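Local coordinates for putative NAD(P)H-flavin oxidoreductase (PDB 2HAY), which probably uses bound FMN to pass electrons from NAD(P)H to its substrates, as a member of the nitroreductase family of flavin oxidoreductases, at the interface of chains A and B. Sequence-based numbering; all coordinates share one arbitrary frame. Chains: chain A/B, Putative NAD(P)H-flavin oxidoreductase.

All four contacts belong to one two-fold symmetric interface between chains A and B. Contacts 2 and 3 lie nearest each other, their C-alpha centres about 18 Å apart; contacts 1 and 3 are about 34 Å apart. Helix 32-43 serves contacts 2 and 3 from chain A and contact 4 from chain B. Contact 4, about 30 Å from contact 2, repeats part of it with the chains exchanged, through residues 43, 44, 214 and 215. Contact 1 uses the N-terminal end of helix 137-161 and the loop before it, contact 3 the other end. Each chain thus reaches round the other, as expected of intertwined nitroreductase dimers, in which both subunits shape the FMN pockets.

Contact 1: the interface of chains A and B. Residues chain A 131-133, 139; chain B 138, 142.
The guanidinium of B:Arg138 reaches across to the backbone of A:Asp132 and meets it with its edge. B:Arg138 NH1 donates to the carbonyl oxygen O of A:Asp132 at 2.9 Å, with 158° at the hydrogen; the acceptor lies almost in the guanidinium plane, while the donor is tilted from the carbonyl plane. B:Arg138 NH2 turns to the preceding carbonyl, making a weak bond to A:Met131 O at 3.1 Å. The carboxylate of A:Asp132 comes at a slant, its plane 34° from that of the guanidinium, and A:Asp132 OD2 stays 3.8 Å from B:Arg138 NH1, a loose salt bridge beside the firmer backbone bond. On its own chain B:Arg138 is steadied by B:Asp142: B:Arg138 NE donates to carboxylate oxygen OD2 of B:Asp142 at 2.9 Å, approaching from above the carboxylate plane. With NE and NH1 both engaged, rotation of the guanidinium is restricted. The methyl CB of A:Ala139 packs against the group, 3.9 Å from B:Arg138 CZ. The arginine chain leaves with CG anti to the backbone N (chi1 164°) and bends at chi2, which carries the guanidinium toward the loop. B:Arg138 and B:Asp142 lie one turn apart near the start of helix 137-162, facing the chain A loop between helices 116-130 and 137-161, with A:Ala139 in the first turn of the latter.

Contact 2: the interface of chains A and B. Residues chain A 43-46, 52, 108; chain B 212-215, 219.
B:Arg213, an FMN-binding residue, threads between A:Trp43 and A:Glu52 to reach the backbone at the end of a chain A helix. B:Arg213 CB lies 3.7 Å from the indole NE1 of A:Trp43, and CG sits over the rim of one face of that ring. B:Arg213 CD follows, 3.5 Å from carboxylate carbon CD of A:Glu52, whose side chain crosses that of B:Arg213 at about a right angle. The chain bends at chi2 (-69°), which turns the guanidinium toward residues 43-45. There NE makes weak bonds to the carbonyls of A:Trp43 and A:Ser45, and B:Arg213 NH2 donates to A:Leu44 O at 2.7 Å, coming from above the carbonyl plane. B:Arg213 NH1 folds back to B:Val212 O at 2.9 Å. Around this arm, A:Trp43 NE1 donates to B:Lys214 O at 2.9 Å, in the ring plane and nearly along the C=O axis. A:Glu52 OE2 takes the amide N of B:Lys214 at 2.9 Å, while A:Arg108 NH2 bonds OE1 on its anti lone pair and so holds the carboxylate. The extended B:Lys214 ends with its ammonium NZ 2.8 Å from A:Glu52 O. The site joins the C-terminal end of helix 32-43 and following loops of chain A, with A:Arg108 from just after helix 99-107, to the chain B loop beyond strand 192-201.

Contact 3: the interface of chains A and B. Residues chain A 34, 37, 158, 161-162; chain B 8-9, 12-13, 16.
A:Leu37 and B:Ile12 meet where helix 6-18 of chain B packs on helices 32-43 and 137-161 of chain A, across the dimer interface of this nitroreductase-family protein. The two bury more surface than the other residues here, A:Leu37 the most. Its CG is anti to the backbone N (chi1 -173°), which carries the fork toward chain B; chi2 of 49° then turns the methyls to different neighbours. A:Leu37 CD2 sits over the centre of one face of the B:His9 imidazole, 3.7 Å from the ring centroid, a CH-pi contact; A:Leu37 CD1 lies 3.4 Å from the carboxamide nitrogen NE2 of B:Gln13. The A:Leu37 and B:His9 side chains run past each other in opposite directions. B:Ile12 crosses A:Leu37 at a slant and also splits its branches. B:Ile12 CD1 lies 3.8 Å from A:Leu37 CD2 and packs against CG of A:Leu162 and CB of A:Leu161, whereas B:Ile12 CG2 meets the A:Thr158 methyl CG2 at 3.9 Å. B:His9, third in buried surface, adds a polar bond: B:His9 NE2 donates to A:Asp34 OD1 at 2.7 Å. The carboxylate lies at the ring edge, its plane 28° from the imidazole, so this bond and the methyl over the face together restrain the ring's tilt. The side chains of A:Leu162 and B:His9 cross at about a right angle, A:Leu162 CD2 3.7 Å from B:His9 CD2.

Contact 4: the interface of chains A and B. Residues chain A 13, 214-216, 220; chain B 39-40, 43-44.
The carbonyl of A:Lys214, in an extended stretch leading into the 3-10 turn 216-218, points at the indole edge of B:Trp43. B:Trp43 NE1 donates to A:Lys214 O at 2.8 Å, the twin, with chains exchanged, of the bond in contact 2. While the edge is fixed in this way, A:Lys216 lies across one face, the two side chains crossing at about a right angle. A:Lys216 CG stands between the backbone N and the carbonyl carbon (chi1 62°). Its CB sits 3.7 Å from the centroid of the B:Trp43 five-membered ring and its CE 3.7 Å from that of the six-membered ring, so the aliphatic chain passes over both rings. The opposite face is covered within chain B by CD2 of B:Leu44, toward the rim. A bend at chi3 (62°) lays CE over the six-membered ring, and the nearly extended last bond carries NZ on to B:Asp40. There the ammonium NZ of A:Lys216 forms a salt bridge with B:Asp40 OD2 at 3.0 Å, on the syn lone pair. A:Met220, a selenomethionine, lays its terminal methyl CE against the helix, 3.4 Å from B:Leu39 O and 3.6 Å from B:Trp43 CB. B:Leu39, B:Asp40 and B:Trp43 belong to the last turns of helix 32-43, and the C-terminal segment of chain A, ending in strand 220-223, wraps over them.

Contact 1: the interface of chains A and B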
loop_
_atom_site.group_PDB
_atom_site.type_symbol
_atom_site.label_atom_id
_atom_site.label_comp_id
_atom_site.label_asym_id
_atom_site.label_seq_id
_atom_site.Cartn_x
_atom_site.Cartn_y
_atom_site.Cartn_z
HETATM N N MSE A 131 11.393 -2.912 13.806
HETATM C CA MSE A 131 10.010 -3.319 13.476
HETATM C C MSE A 131 9.489 -4.506 14.311
HETATM O O MSE A 131 8.334 -4.903 14.156
HETATM C CB MSE A 131 9.846 -3.638 11.972
HETATM C CG MSE A 131 10.066 -2.448 11.017
HETATM SE SE MSE A 131 8.839 -2.546 9.510
HETATM C CE MSE A 131 7.239 -2.382 10.601
ATOM N N ASP A 132 10.354 -5.088 15.145
ATOM C CA ASP A 132 9.942 -6.005 16.202
ATOM C C ASP A 132 9.120 -7.174 15.608
ATOM O O ASP A 132 7.969 -7.422 16.004
ATOM C CB ASP A 132 9.156 -5.187 17.248
ATOM C CG ASP A 132 8.722 -6.004 18.479
ATOM O OD1 ASP A 132 9.515 -6.771 19.036
ATOM O OD2 ASP A 132 7.561 -5.849 18.909
HETATM N N MSE A 133 9.695 -7.867 14.631
HETATM C CA MSE A 133 8.931 -8.841 13.828
HETATM C C MSE A 133 9.716 -10.102 13.427
HETATM O O MSE A 133 9.127 -11.034 12.876
HETATM C CB MSE A 133 8.389 -8.168 12.563
HETATM C CG MSE A 133 9.443 -7.945 11.505
HETATM SE SE MSE A 133 8.773 -6.960 10.004
HETATM C CE MSE A 133 10.401 -6.603 9.068
ATOM N N ALA A 139 3.877 -11.549 11.374
ATOM C CA ALA A 139 4.338 -10.163 11.215
ATOM C C ALA A 139 5.294 -9.971 10.029
ATOM O O ALA A 139 5.218 -8.946 9.354
ATOM C CB ALA A 139 4.948 -9.630 12.500
ATOM N N ARG B 138 -1.726 -6.745 17.471
ATOM C CA ARG B 138 -0.599 -6.508 16.546
ATOM C C ARG B 138 -1.021 -6.714 15.086
ATOM O O ARG B 138 -0.692 -5.894 14.207
ATOM C CB ARG B 138 0.591 -7.416 16.898
ATOM C CG ARG B 138 1.691 -7.579 15.806
ATOM C CD ARG B 138 2.413 -6.291 15.602
ATOM N NE ARG B 138 3.454 -6.324 14.567
ATOM C CZ ARG B 138 4.755 -6.461 14.810
ATOM N NH1 ARG B 138 5.202 -6.649 16.061
ATOM N NH2 ARG B 138 5.605 -6.429 13.796
ATOM N N ASP B 142 -1.386 -4.001 12.113
ATOM C CA ASP B 142 -0.696 -4.227 10.842
ATOM C C ASP B 142 -1.713 -4.173 9.697
ATOM O O ASP B 142 -1.406 -3.687 8.611
ATOM C CB ASP B 142 0.108 -5.531 10.876
ATOM C CG ASP B 142 1.489 -5.355 11.521
ATOM O OD1 ASP B 142 2.034 -4.231 11.514
ATOM O OD2 ASP B 142 2.070 -6.344 12.009
#

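Contact 2: the interface of chains A and B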
loop_
_atom_site.group_PDB
_atom_site.type_symbol
_atom_site.label_atom_id
_atom_site.label_comp_id
_atom_site.label_asym_id
_atom_site.label_seq_id
_atom_site.Cartn_x
_atom_site.Cartn_y
_atom_site.Cartn_z
ATOM N N TRP A 43 5.063 -3.513 -11.014
ATOM C CA TRP A 43 6.439 -4.037 -11.085
ATOM C C TRP A 43 7.521 -3.008 -10.724
ATOM O O TRP A 43 8.555 -3.354 -10.134
ATOM C CB TRP A 43 6.677 -4.630 -12.471
ATOM C CG TRP A 43 8.113 -4.963 -12.828
ATOM C CD1 TRP A 43 8.929 -5.889 -12.229
ATOM C CD2 TRP A 43 8.868 -4.407 -13.911
ATOM N NE1 TRP A 43 10.154 -5.913 -12.855
ATOM C CE2 TRP A 43 10.149 -5.005 -13.880
ATOM C CE3 TRP A 43 8.592 -3.434 -14.894
ATOM C CZ2 TRP A 43 11.155 -4.680 -14.806
ATOM C CZ3 TRP A 43 9.596 -3.100 -15.815
ATOM C CH2 TRP A 43 10.869 -3.721 -15.756
ATOM N N LEU A 44 7.273 -1.747 -11.076
ATOM C CA LEU A 44 8.223 -0.653 -10.812
ATOM C C LEU A 44 7.996 0.021 -9.465
ATOM O O LEU A 44 8.771 0.924 -9.080
ATOM C CB LEU A 44 8.224 0.390 -11.943
ATOM C CG LEU A 44 8.714 -0.111 -13.309
ATOM C CD1 LEU A 44 8.383 0.905 -14.355
ATOM C CD2 LEU A 44 10.211 -0.345 -13.277
ATOM N N SER A 45 6.982 -0.438 -8.733
ATOM C CA SER A 45 6.726 0.100 -7.383
ATOM C C SER A 45 7.925 -0.128 -6.496
ATOM O O SER A 45 8.665 -1.098 -6.690
ATOM C CB SER A 45 5.478 -0.481 -6.726
ATOM O OG SER A 45 4.323 -0.119 -7.440
ATOM N N PRO A 46 8.138 0.779 -5.530
ATOM C CA PRO A 46 9.211 0.593 -4.576
ATOM C C PRO A 46 8.773 -0.383 -3.473
ATOM O O PRO A 46 7.595 -0.409 -3.104
ATOM C CB PRO A 46 9.411 2.002 -4.014
ATOM C CG PRO A 46 7.980 2.587 -3.986
ATOM C CD PRO A 46 7.373 2.034 -5.289
ATOM N N GLU A 52 11.318 -6.789 -3.213
ATOM C CA GLU A 52 10.382 -7.215 -4.259
ATOM C C GLU A 52 9.873 -8.619 -3.954
ATOM O O GLU A 52 9.812 -9.464 -4.835
ATOM C CB GLU A 52 11.036 -7.177 -5.657
ATOM C CG GLU A 52 11.464 -5.805 -6.141
ATOM C CD GLU A 52 12.273 -5.895 -7.420
ATOM O OE1 GLU A 52 13.510 -5.679 -7.369
ATOM O OE2 GLU A 52 11.675 -6.204 -8.476
ATOM N N ARG A 108 21.207 -6.165 -6.401
ATOM C CA ARG A 108 21.510 -4.741 -6.322
ATOM C C ARG A 108 23.006 -4.426 -6.480
ATOM O O ARG A 108 23.403 -3.259 -6.451
ATOM C CB ARG A 108 20.974 -4.178 -4.994
ATOM C CG ARG A 108 19.705 -3.332 -5.119
ATOM C CD ARG A 108 18.648 -3.688 -4.065
ATOM N NE ARG A 108 17.654 -4.627 -4.594
ATOM C CZ ARG A 108 16.614 -4.278 -5.352
ATOM N NH1 ARG A 108 16.408 -3.004 -5.682
ATOM N NH2 ARG A 108 15.777 -5.206 -5.789
ATOM N N VAL B 212 17.043 -0.771 -10.227
ATOM C CA VAL B 212 17.101 -2.222 -10.347
ATOM C C VAL B 212 15.795 -2.912 -9.905
ATOM O O VAL B 212 15.227 -2.601 -8.840
ATOM C CB VAL B 212 18.320 -2.818 -9.604
ATOM C CG1 VAL B 212 18.100 -4.295 -9.263
ATOM C CG2 VAL B 212 19.581 -2.654 -10.440
ATOM N N ARG B 213 15.337 -3.847 -10.745
ATOM C CA ARG B 213 14.181 -4.680 -10.451
ATOM C C ARG B 213 14.494 -6.115 -10.838
ATOM O O ARG B 213 15.420 -6.347 -11.613
ATOM C CB ARG B 213 12.928 -4.162 -11.174
ATOM C CG ARG B 213 12.332 -2.851 -10.623
ATOM C CD ARG B 213 11.710 -3.006 -9.231
ATOM N NE ARG B 213 11.102 -1.760 -8.739
ATOM C CZ ARG B 213 11.792 -0.717 -8.266
ATOM N NH1 ARG B 213 13.123 -0.760 -8.174
ATOM N NH2 ARG B 213 11.153 0.377 -7.860
ATOM N N LYS B 214 13.756 -7.070 -10.270
ATOM C CA LYS B 214 13.761 -8.468 -10.734
ATOM C C LYS B 214 13.266 -8.500 -12.179
ATOM O O LYS B 214 12.467 -7.639 -12.567
ATOM C CB LYS B 214 12.800 -9.333 -9.904
ATOM C CG LYS B 214 13.233 -9.701 -8.487
ATOM C CD LYS B 214 12.059 -10.414 -7.756
ATOM C CE LYS B 214 12.464 -11.002 -6.417
ATOM N NZ LYS B 214 11.329 -11.657 -5.739
ATOM N N PRO B 215 13.719 -9.491 -12.975
ATOM C CA PRO B 215 13.143 -9.666 -14.318
ATOM C C PRO B 215 11.627 -9.749 -14.202
ATOM O O PRO B 215 11.115 -10.370 -13.243
ATOM C CB PRO B 215 13.703 -11.020 -14.778
ATOM C CG PRO B 215 14.951 -11.229 -13.974
ATOM C CD PRO B 215 14.758 -10.497 -12.665
ATOM N N VAL B 219 8.052 -11.637 -11.478
ATOM C CA VAL B 219 7.092 -10.852 -10.690
ATOM C C VAL B 219 5.648 -10.960 -11.235
ATOM O O VAL B 219 4.722 -11.201 -10.491
ATOM C CB VAL B 219 7.571 -9.369 -10.570
ATOM C CG1 VAL B 219 6.486 -8.458 -9.965
ATOM C CG2 VAL B 219 8.890 -9.282 -9.764
#

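Contact 3: the interface of chains A and B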
loop_
_atom_site.group_PDB
_atom_site.type_symbol
_atom_site.label_atom_id
_atom_site.label_comp_id
_atom_site.label_asym_id
_atom_site.label_seq_id
_atom_site.Cartn_x
_atom_site.Cartn_y
_atom_site.Cartn_z
ATOM N N ASP A 34 -3.179 -1.331 -22.219
ATOM C CA ASP A 34 -3.577 -0.691 -20.962
ATOM C C ASP A 34 -3.262 -1.626 -19.777
ATOM O O ASP A 34 -2.756 -1.186 -18.731
ATOM C CB ASP A 34 -5.064 -0.329 -20.979
ATOM C CG ASP A 34 -5.369 0.922 -21.784
ATOM O OD1 ASP A 34 -4.456 1.675 -22.144
ATOM O OD2 ASP A 34 -6.550 1.176 -22.070
ATOM N N LEU A 37 0.503 -1.600 -18.933
ATOM C CA LEU A 37 0.864 -0.356 -18.274
ATOM C C LEU A 37 0.579 -0.428 -16.788
ATOM O O LEU A 37 1.400 -0.026 -15.965
ATOM C CB LEU A 37 0.143 0.856 -18.918
ATOM C CG LEU A 37 0.612 2.229 -18.368
ATOM C CD1 LEU A 37 2.148 2.377 -18.349
ATOM C CD2 LEU A 37 0.012 3.416 -19.099
ATOM N N THR A 158 -2.967 4.406 -11.890
ATOM C CA THR A 158 -2.695 4.213 -13.317
ATOM C C THR A 158 -4.011 3.896 -14.059
ATOM O O THR A 158 -4.337 4.552 -15.035
ATOM C CB THR A 158 -1.669 3.086 -13.511
ATOM O OG1 THR A 158 -0.465 3.432 -12.806
ATOM C CG2 THR A 158 -1.333 2.872 -15.010
ATOM N N LEU A 161 -6.281 7.006 -14.203
ATOM C CA LEU A 161 -5.747 7.920 -15.222
ATOM C C LEU A 161 -6.032 7.447 -16.659
ATOM O O LEU A 161 -6.100 8.256 -17.572
ATOM C CB LEU A 161 -4.260 8.137 -15.001
ATOM C CG LEU A 161 -3.808 9.007 -13.788
ATOM C CD1 LEU A 161 -2.341 8.752 -13.527
ATOM C CD2 LEU A 161 -4.052 10.525 -14.015
ATOM N N LEU A 162 -6.211 6.141 -16.847
ATOM C CA LEU A 162 -6.642 5.605 -18.126
ATOM C C LEU A 162 -8.169 5.493 -18.268
ATOM O O LEU A 162 -8.665 5.064 -19.320
ATOM C CB LEU A 162 -6.026 4.238 -18.350
ATOM C CG LEU A 162 -4.494 4.216 -18.339
ATOM C CD1 LEU A 162 -4.066 2.805 -18.000
ATOM C CD2 LEU A 162 -3.967 4.695 -19.717
ATOM N N ILE B 8 -1.536 9.897 -22.711
ATOM C CA ILE B 8 -1.657 9.489 -21.330
ATOM C C ILE B 8 -0.669 8.373 -21.001
ATOM O O ILE B 8 -0.097 8.362 -19.926
ATOM C CB ILE B 8 -3.118 9.084 -20.947
ATOM C CG1 ILE B 8 -4.034 10.301 -21.057
ATOM C CG2 ILE B 8 -3.167 8.545 -19.500
ATOM C CD1 ILE B 8 -5.545 9.924 -21.075
ATOM N N HIS B 9 -0.471 7.446 -21.932
ATOM C CA HIS B 9 0.520 6.384 -21.738
ATOM C C HIS B 9 1.913 6.939 -21.489
ATOM O O HIS B 9 2.606 6.490 -20.599
ATOM C CB HIS B 9 0.544 5.438 -22.922
ATOM C CG HIS B 9 -0.396 4.289 -22.775
ATOM N ND1 HIS B 9 0.035 2.976 -22.684
ATOM C CD2 HIS B 9 -1.750 4.254 -22.683
ATOM C CE1 HIS B 9 -1.016 2.185 -22.548
ATOM N NE2 HIS B 9 -2.110 2.934 -22.554
ATOM N N ILE B 12 2.159 8.669 -17.921
ATOM C CA ILE B 12 2.280 7.637 -16.884
ATOM C C ILE B 12 3.638 6.959 -16.982
ATOM O O ILE B 12 4.318 6.787 -15.979
ATOM C CB ILE B 12 1.171 6.579 -16.971
ATOM C CG1 ILE B 12 -0.193 7.227 -16.741
ATOM C CG2 ILE B 12 1.406 5.460 -15.898
ATOM C CD1 ILE B 12 -1.368 6.347 -17.151
ATOM N N GLN B 13 4.053 6.608 -18.194
ATOM C CA GLN B 13 5.341 5.962 -18.351
ATOM C C GLN B 13 6.483 6.888 -17.908
ATOM O O GLN B 13 7.466 6.422 -17.325
ATOM C CB GLN B 13 5.496 5.475 -19.781
ATOM C CG GLN B 13 6.511 4.330 -19.962
ATOM C CD GLN B 13 6.013 2.961 -19.484
ATOM O OE1 GLN B 13 6.511 2.417 -18.481
ATOM N NE2 GLN B 13 5.044 2.383 -20.220
ATOM N N LEU B 16 6.485 6.744 -13.938
ATOM C CA LEU B 16 6.985 5.456 -13.432
ATOM C C LEU B 16 8.505 5.377 -13.492
ATOM O O LEU B 16 9.127 4.843 -12.591
ATOM C CB LEU B 16 6.374 4.282 -14.214
ATOM C CG LEU B 16 4.875 4.054 -14.059
ATOM C CD1 LEU B 16 4.438 2.904 -14.951
ATOM C CD2 LEU B 16 4.582 3.776 -12.623
#

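Contact 4: the interface of chains A and B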
loop_
_atom_site.group_PDB
_atom_site.type_symbol
_atom_site.label_atom_id
_atom_site.label_comp_id
_atom_site.label_asym_id
_atom_site.label_seq_id
_atom_site.Cartn_x
_atom_site.Cartn_y
_atom_site.Cartn_z
ATOM N N GLN A 13 -6.865 15.407 -9.991
ATOM C CA GLN A 13 -8.101 15.571 -9.224
ATOM C C GLN A 13 -9.261 14.809 -9.871
ATOM O O GLN A 13 -10.101 14.226 -9.169
ATOM C CB GLN A 13 -8.431 17.077 -9.068
ATOM C CG GLN A 13 -9.473 17.430 -7.982
ATOM C CD GLN A 13 -8.931 17.359 -6.550
ATOM O OE1 GLN A 13 -8.058 18.147 -6.154
ATOM N NE2 GLN A 13 -9.464 16.427 -5.758
ATOM N N LYS A 214 -14.122 10.677 5.818
ATOM C CA LYS A 214 -14.064 11.564 6.974
ATOM C C LYS A 214 -13.784 13.020 6.520
ATOM O O LYS A 214 -13.148 13.219 5.480
ATOM C CB LYS A 214 -12.940 11.130 7.905
ATOM C CG LYS A 214 -13.105 9.768 8.533
ATOM C CD LYS A 214 -11.977 9.550 9.520
ATOM C CE LYS A 214 -12.105 8.210 10.226
ATOM N NZ LYS A 214 -10.911 7.956 11.068
ATOM N N PRO A 215 -14.225 14.029 7.307
ATOM C CA PRO A 215 -13.840 15.415 7.011
ATOM C C PRO A 215 -12.316 15.469 6.928
ATOM O O PRO A 215 -11.645 14.853 7.757
ATOM C CB PRO A 215 -14.289 16.176 8.260
ATOM C CG PRO A 215 -15.408 15.363 8.824
ATOM C CD PRO A 215 -15.053 13.922 8.520
ATOM N N LYS A 216 -11.757 16.160 5.941
ATOM C CA LYS A 216 -10.306 16.046 5.741
ATOM C C LYS A 216 -9.450 16.456 6.948
ATOM O O LYS A 216 -8.371 15.918 7.126
ATOM C CB LYS A 216 -9.831 16.635 4.390
ATOM C CG LYS A 216 -10.067 18.100 4.182
ATOM C CD LYS A 216 -9.308 18.640 2.945
ATOM C CE LYS A 216 -9.741 17.998 1.638
ATOM N NZ LYS A 216 -9.528 18.879 0.432
HETATM N N MSE A 220 -5.909 14.721 7.836
HETATM C CA MSE A 220 -4.673 15.444 7.552
HETATM C C MSE A 220 -4.465 16.599 8.519
HETATM O O MSE A 220 -5.427 17.193 8.992
HETATM C CB MSE A 220 -4.632 15.898 6.085
HETATM C CG MSE A 220 -5.632 16.994 5.711
HETATM SE SE MSE A 220 -5.490 17.524 3.828
HETATM C CE MSE A 220 -6.000 15.867 2.951
ATOM N N LEU B 39 -1.746 15.388 -0.538
ATOM C CA LEU B 39 -2.481 14.999 0.643
ATOM C C LEU B 39 -3.916 14.570 0.306
ATOM O O LEU B 39 -4.461 13.666 0.935
ATOM C CB LEU B 39 -2.463 16.124 1.672
ATOM C CG LEU B 39 -1.152 16.304 2.428
ATOM C CD1 LEU B 39 -1.248 17.616 3.193
ATOM C CD2 LEU B 39 -0.941 15.134 3.385
ATOM N N ASP B 40 -4.519 15.227 -0.682
ATOM C CA ASP B 40 -5.829 14.830 -1.221
ATOM C C ASP B 40 -5.781 13.412 -1.785
ATOM O O ASP B 40 -6.746 12.678 -1.644
ATOM C CB ASP B 40 -6.261 15.787 -2.307
ATOM C CG ASP B 40 -7.081 16.961 -1.767
ATOM O OD1 ASP B 40 -7.498 17.790 -2.594
ATOM O OD2 ASP B 40 -7.318 17.063 -0.537
ATOM N N TRP B 43 -5.963 11.199 1.333
ATOM C CA TRP B 43 -7.289 11.304 1.921
ATOM C C TRP B 43 -8.346 10.546 1.121
ATOM O O TRP B 43 -9.235 9.929 1.702
ATOM C CB TRP B 43 -7.664 12.781 2.016
ATOM C CG TRP B 43 -9.069 13.072 2.451
ATOM C CD1 TRP B 43 -9.680 12.664 3.605
ATOM C CD2 TRP B 43 -10.028 13.871 1.753
ATOM N NE1 TRP B 43 -10.977 13.150 3.661
ATOM C CE2 TRP B 43 -11.211 13.898 2.540
ATOM C CE3 TRP B 43 -10.002 14.574 0.537
ATOM C CZ2 TRP B 43 -12.361 14.599 2.147
ATOM C CZ3 TRP B 43 -11.143 15.263 0.136
ATOM C CH2 TRP B 43 -12.317 15.271 0.943
ATOM N N LEU B 44 -8.266 10.643 -0.207
ATOM C CA LEU B 44 -9.231 10.041 -1.152
ATOM C C LEU B 44 -8.961 8.589 -1.506
ATOM O O LEU B 44 -9.767 7.969 -2.218
ATOM C CB LEU B 44 -9.281 10.852 -2.444
ATOM C CG LEU B 44 -9.991 12.196 -2.217
ATOM C CD1 LEU B 44 -10.014 13.083 -3.436
ATOM C CD2 LEU B 44 -11.384 11.923 -1.719
#